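Local structure of metallocarboxypeptidase (Trypanosoma cruzi, 3DWC) at residues 270-282 and 459-472. The protein probably removes single amino acids from the C-terminal end of peptides with broad specificity, proline excepted, as a metal-dependent carboxypeptidase of the M32 family. Numbering follows the deposited sequence.
Sequences GHAKYEQNCGPKG and LAKQNEKIWQHGSS. With CO (cobalt (II) ion), chain Q.
The indole of W467 lies flat against the helix that ends at Q276, a place suiting a large ring, whose broad face covers backbone and CB carbons of two successive residues. CA of Y274 stands 3.9 Å from the centroid of the five-membered ring, almost on the normal, and CB of K273 sits over the six-membered ring, both making CH-pi contacts. The opposite face rests on CB of Q462. With CG of Y274 anti to the backbone N (chi1 -167°), the phenol runs obliquely past CD1 of the indole; the two rings are tilted by 30° and barely overlap, CD1 of Y274 being 3.5 Å from CD1 of W467. I466 meets the phenol through CG2. NE1 of W467 hydrogen-bonds OE1 of Q300 on helix 294-309; OH of Y274 hydrogen-bonds the backbone N of R292 and donates to a water that donates to O of I466 and O of G470. One turn before Y274, H271 of the HExxH motif binds cobalt through NE2 at 2.2 Å, beside H267 and E298; the packing thus joins the metal-binding helix to helix 456-467. Leaving the helix after Q276, the chain runs close to the backbone of W467 to G470. N of G279 donates to O of W467 (3.0 Å, 168°), and CA of G470 comes 3.2 Å from O of G279; glycine suits both places, since bare CA atoms let the carbonyls of Q468 and G279 come this close. The looser, partly exposed flank is polar. There ND2 of N277 donates a hydrogen bond to O of K273, on a lone pair in the carbonyl plane (2.9 Å), while its CB touches OD1 of N463 and a water donating to O of N277 and OD1 of N463 bridges the segments.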
# COMPACT_ATOMS: atom_id res chain seq x y z
N GLY B 270 0.87 15.03 -16.10
CA GLY B 270 -0.30 15.60 -16.79
C GLY B 270 -1.59 14.84 -16.44
O GLY B 270 -2.61 15.46 -16.26
N HIS B 271 -1.53 13.50 -16.42
CA HIS B 271 -2.62 12.65 -15.91
C HIS B 271 -2.97 13.02 -14.45
O HIS B 271 -4.15 13.26 -14.11
CB HIS B 271 -2.24 11.16 -15.95
CG HIS B 271 -2.27 10.52 -17.31
ND1 HIS B 271 -3.39 10.47 -18.11
CD2 HIS B 271 -1.33 9.79 -17.96
CE1 HIS B 271 -3.11 9.83 -19.23
NE2 HIS B 271 -1.87 9.39 -19.16
N ALA B 272 -1.94 13.13 -13.59
CA ALA B 272 -2.09 13.43 -12.17
C ALA B 272 -2.84 14.71 -11.91
O ALA B 272 -3.65 14.78 -10.97
CB ALA B 272 -0.71 13.49 -11.48
N LYS B 273 -2.55 15.73 -12.70
CA LYS B 273 -3.19 17.04 -12.48
C LYS B 273 -4.68 16.92 -12.71
O LYS B 273 -5.49 17.55 -12.02
CB LYS B 273 -2.62 18.10 -13.42
CG LYS B 273 -1.12 18.50 -13.13
CD LYS B 273 -0.92 19.16 -11.75
CE LYS B 273 -1.57 20.58 -11.69
NZ LYS B 273 -1.41 21.19 -10.34
N TYR B 274 -5.07 16.09 -13.66
CA TYR B 274 -6.49 15.85 -13.90
C TYR B 274 -7.11 15.17 -12.67
O TYR B 274 -8.11 15.67 -12.10
CB TYR B 274 -6.67 15.03 -15.17
CG TYR B 274 -8.06 14.90 -15.78
CD1 TYR B 274 -9.17 15.60 -15.30
CD2 TYR B 274 -8.24 14.10 -16.87
CE1 TYR B 274 -10.46 15.45 -15.96
CE2 TYR B 274 -9.50 13.93 -17.49
CZ TYR B 274 -10.59 14.63 -17.03
OH TYR B 274 -11.79 14.48 -17.67
N GLU B 275 -6.50 14.06 -12.24
CA GLU B 275 -6.96 13.32 -11.07
C GLU B 275 -7.02 14.18 -9.79
O GLU B 275 -8.03 14.12 -9.06
CB GLU B 275 -6.10 12.05 -10.87
CG GLU B 275 -6.27 11.02 -12.01
CD GLU B 275 -7.68 10.42 -12.05
OE1 GLU B 275 -8.24 10.15 -13.13
OE2 GLU B 275 -8.24 10.22 -10.97
N GLN B 276 -6.00 15.03 -9.54
CA GLN B 276 -5.92 15.81 -8.30
C GLN B 276 -6.91 16.94 -8.27
O GLN B 276 -7.19 17.49 -7.19
CB GLN B 276 -4.51 16.44 -8.09
CG GLN B 276 -3.42 15.43 -7.77
CD GLN B 276 -2.18 16.08 -7.19
OE1 GLN B 276 -1.76 17.21 -7.59
NE2 GLN B 276 -1.59 15.40 -6.19
N ASN B 277 -7.38 17.35 -9.45
CA ASN B 277 -8.30 18.44 -9.57
C ASN B 277 -9.64 18.07 -10.17
O ASN B 277 -10.38 18.97 -10.60
CB ASN B 277 -7.67 19.57 -10.36
CG ASN B 277 -6.47 20.11 -9.67
OD1 ASN B 277 -6.61 20.94 -8.77
ND2 ASN B 277 -5.29 19.61 -10.01
N CYS B 278 -9.99 16.79 -10.14
CA CYS B 278 -11.20 16.34 -10.79
C CYS B 278 -12.42 16.79 -10.02
O CYS B 278 -12.57 16.48 -8.85
CB CYS B 278 -11.19 14.80 -10.99
SG CYS B 278 -12.41 14.25 -12.20
N GLY B 279 -13.32 17.53 -10.67
CA GLY B 279 -14.64 17.79 -10.10
C GLY B 279 -15.75 16.95 -10.69
O GLY B 279 -15.51 16.00 -11.40
N PRO B 280 -17.01 17.31 -10.44
CA PRO B 280 -17.45 18.49 -9.74
C PRO B 280 -17.30 18.43 -8.21
O PRO B 280 -17.49 17.41 -7.61
CB PRO B 280 -18.92 18.66 -10.18
CG PRO B 280 -19.37 17.33 -10.66
CD PRO B 280 -18.14 16.48 -10.91
N LYS B 281 -16.98 19.56 -7.60
CA LYS B 281 -16.87 19.63 -6.15
C LYS B 281 -18.22 19.23 -5.53
O LYS B 281 -19.30 19.55 -6.04
CB LYS B 281 -16.40 21.04 -5.72
CG LYS B 281 -16.32 21.25 -4.17
CD LYS B 281 -17.04 22.58 -3.74
CE LYS B 281 -18.04 22.37 -2.55
NZ LYS B 281 -19.40 23.05 -2.75
N GLY B 282 -18.14 18.48 -4.44
CA GLY B 282 -19.31 18.04 -3.71
C GLY B 282 -19.81 16.70 -4.20
O GLY B 282 -20.78 16.17 -3.67
N LEU B 459 -2.25 26.11 -16.57
CA LEU B 459 -2.87 25.07 -15.76
C LEU B 459 -4.26 25.53 -15.34
O LEU B 459 -5.17 24.72 -15.31
CB LEU B 459 -2.02 24.69 -14.53
CG LEU B 459 -0.58 24.22 -14.80
CD1 LEU B 459 0.22 24.12 -13.52
CD2 LEU B 459 -0.61 22.89 -15.60
N ALA B 460 -4.44 26.83 -15.07
CA ALA B 460 -5.74 27.34 -14.69
C ALA B 460 -6.79 27.19 -15.78
O ALA B 460 -7.94 26.85 -15.51
CB ALA B 460 -5.66 28.79 -14.24
N LYS B 461 -6.40 27.43 -17.02
CA LYS B 461 -7.31 27.20 -18.17
C LYS B 461 -7.70 25.73 -18.31
O LYS B 461 -8.84 25.42 -18.62
CB LYS B 461 -6.65 27.61 -19.49
CG LYS B 461 -6.54 29.06 -19.74
CD LYS B 461 -7.90 29.69 -20.12
CE LYS B 461 -7.81 31.23 -20.18
NZ LYS B 461 -9.09 31.84 -20.63
N GLN B 462 -6.74 24.84 -18.10
CA GLN B 462 -7.02 23.37 -18.11
C GLN B 462 -8.03 22.97 -17.01
O GLN B 462 -8.90 22.12 -17.21
CB GLN B 462 -5.76 22.57 -17.89
CG GLN B 462 -4.83 22.46 -19.09
CD GLN B 462 -3.68 21.56 -18.83
OE1 GLN B 462 -2.62 22.02 -18.34
NE2 GLN B 462 -3.82 20.26 -19.22
N ASN B 463 -7.89 23.62 -15.87
CA ASN B 463 -8.69 23.31 -14.72
C ASN B 463 -10.09 23.77 -14.98
O ASN B 463 -11.04 23.02 -14.74
CB ASN B 463 -8.08 23.95 -13.48
CG ASN B 463 -8.79 23.54 -12.15
OD1 ASN B 463 -9.16 22.39 -11.95
ND2 ASN B 463 -8.93 24.51 -11.26
N GLU B 464 -10.23 24.99 -15.49
CA GLU B 464 -11.51 25.55 -15.81
C GLU B 464 -12.20 24.77 -16.92
O GLU B 464 -13.38 24.49 -16.84
CB GLU B 464 -11.42 27.07 -16.20
CG GLU B 464 -12.41 27.49 -17.37
CD GLU B 464 -12.06 28.83 -18.03
OE1 GLU B 464 -11.89 29.82 -17.25
OE2 GLU B 464 -12.00 28.92 -19.31
N LYS B 465 -11.47 24.50 -17.99
CA LYS B 465 -12.07 23.93 -19.18
C LYS B 465 -12.39 22.45 -19.08
O LYS B 465 -13.37 21.99 -19.66
CB LYS B 465 -11.20 24.16 -20.43
CG LYS B 465 -11.18 25.60 -20.86
CD LYS B 465 -10.12 25.87 -21.97
CE LYS B 465 -10.16 27.33 -22.37
NZ LYS B 465 -11.54 27.79 -22.87
N ILE B 466 -11.55 21.73 -18.36
CA ILE B 466 -11.64 20.30 -18.34
C ILE B 466 -11.76 19.76 -16.92
O ILE B 466 -12.76 19.10 -16.60
CB ILE B 466 -10.43 19.62 -19.02
CG1 ILE B 466 -10.27 20.13 -20.47
CG2 ILE B 466 -10.59 18.11 -18.95
CD1 ILE B 466 -11.49 19.84 -21.38
N TRP B 467 -10.75 20.00 -16.09
CA TRP B 467 -10.63 19.20 -14.85
C TRP B 467 -11.82 19.37 -13.94
O TRP B 467 -12.31 18.41 -13.40
CB TRP B 467 -9.30 19.40 -14.10
CG TRP B 467 -8.05 19.37 -14.91
CD1 TRP B 467 -7.85 18.70 -16.08
CD2 TRP B 467 -6.82 19.98 -14.58
NE1 TRP B 467 -6.55 18.89 -16.51
CE2 TRP B 467 -5.91 19.70 -15.60
CE3 TRP B 467 -6.40 20.80 -13.52
CZ2 TRP B 467 -4.60 20.18 -15.60
CZ3 TRP B 467 -5.10 21.31 -13.54
CH2 TRP B 467 -4.24 21.00 -14.56
N GLN B 468 -12.36 20.58 -13.79
CA GLN B 468 -13.44 20.78 -12.80
C GLN B 468 -14.77 20.13 -13.16
O GLN B 468 -15.61 19.98 -12.30
CB GLN B 468 -13.72 22.26 -12.57
CG GLN B 468 -14.38 22.95 -13.78
CD GLN B 468 -14.87 24.33 -13.42
OE1 GLN B 468 -15.26 24.53 -12.29
NE2 GLN B 468 -14.89 25.28 -14.38
N HIS B 469 -14.95 19.76 -14.43
CA HIS B 469 -16.21 19.19 -14.90
C HIS B 469 -16.34 17.65 -14.73
O HIS B 469 -17.45 17.10 -14.74
CB HIS B 469 -16.40 19.61 -16.37
CG HIS B 469 -16.44 21.10 -16.55
ND1 HIS B 469 -17.45 21.87 -16.01
CD2 HIS B 469 -15.61 21.95 -17.19
CE1 HIS B 469 -17.23 23.14 -16.33
NE2 HIS B 469 -16.11 23.22 -17.03
N GLY B 470 -15.22 16.95 -14.51
CA GLY B 470 -15.19 15.49 -14.57
C GLY B 470 -16.10 14.88 -15.64
O GLY B 470 -15.87 15.06 -16.84
N SER B 471 -17.13 14.14 -15.22
CA SER B 471 -18.05 13.45 -16.15
C SER B 471 -19.46 13.99 -16.13
O SER B 471 -20.42 13.24 -16.44
CB SER B 471 -18.08 11.93 -15.86
OG SER B 471 -16.81 11.45 -16.15
N SER B 472 -19.58 15.28 -15.80
CA SER B 472 -20.88 15.92 -15.61
C SER B 472 -21.46 16.31 -16.93
O SER B 472 -22.64 16.44 -17.05
CB SER B 472 -20.78 17.18 -14.72
OG SER B 472 -19.77 18.05 -15.19
CO CO Q . -0.85 8.24 -20.71
O HOH W 1 -2.22 17.96 -17.99
O HOH W 2 -13.55 16.45 -17.44
O HOH W 3 -10.89 21.51 -10.18
O HOH W 4 -0.33 7.17 -22.07
O HOH W 5 0.48 6.97 -19.41
O HOH W 6 -2.07 6.43 -20.62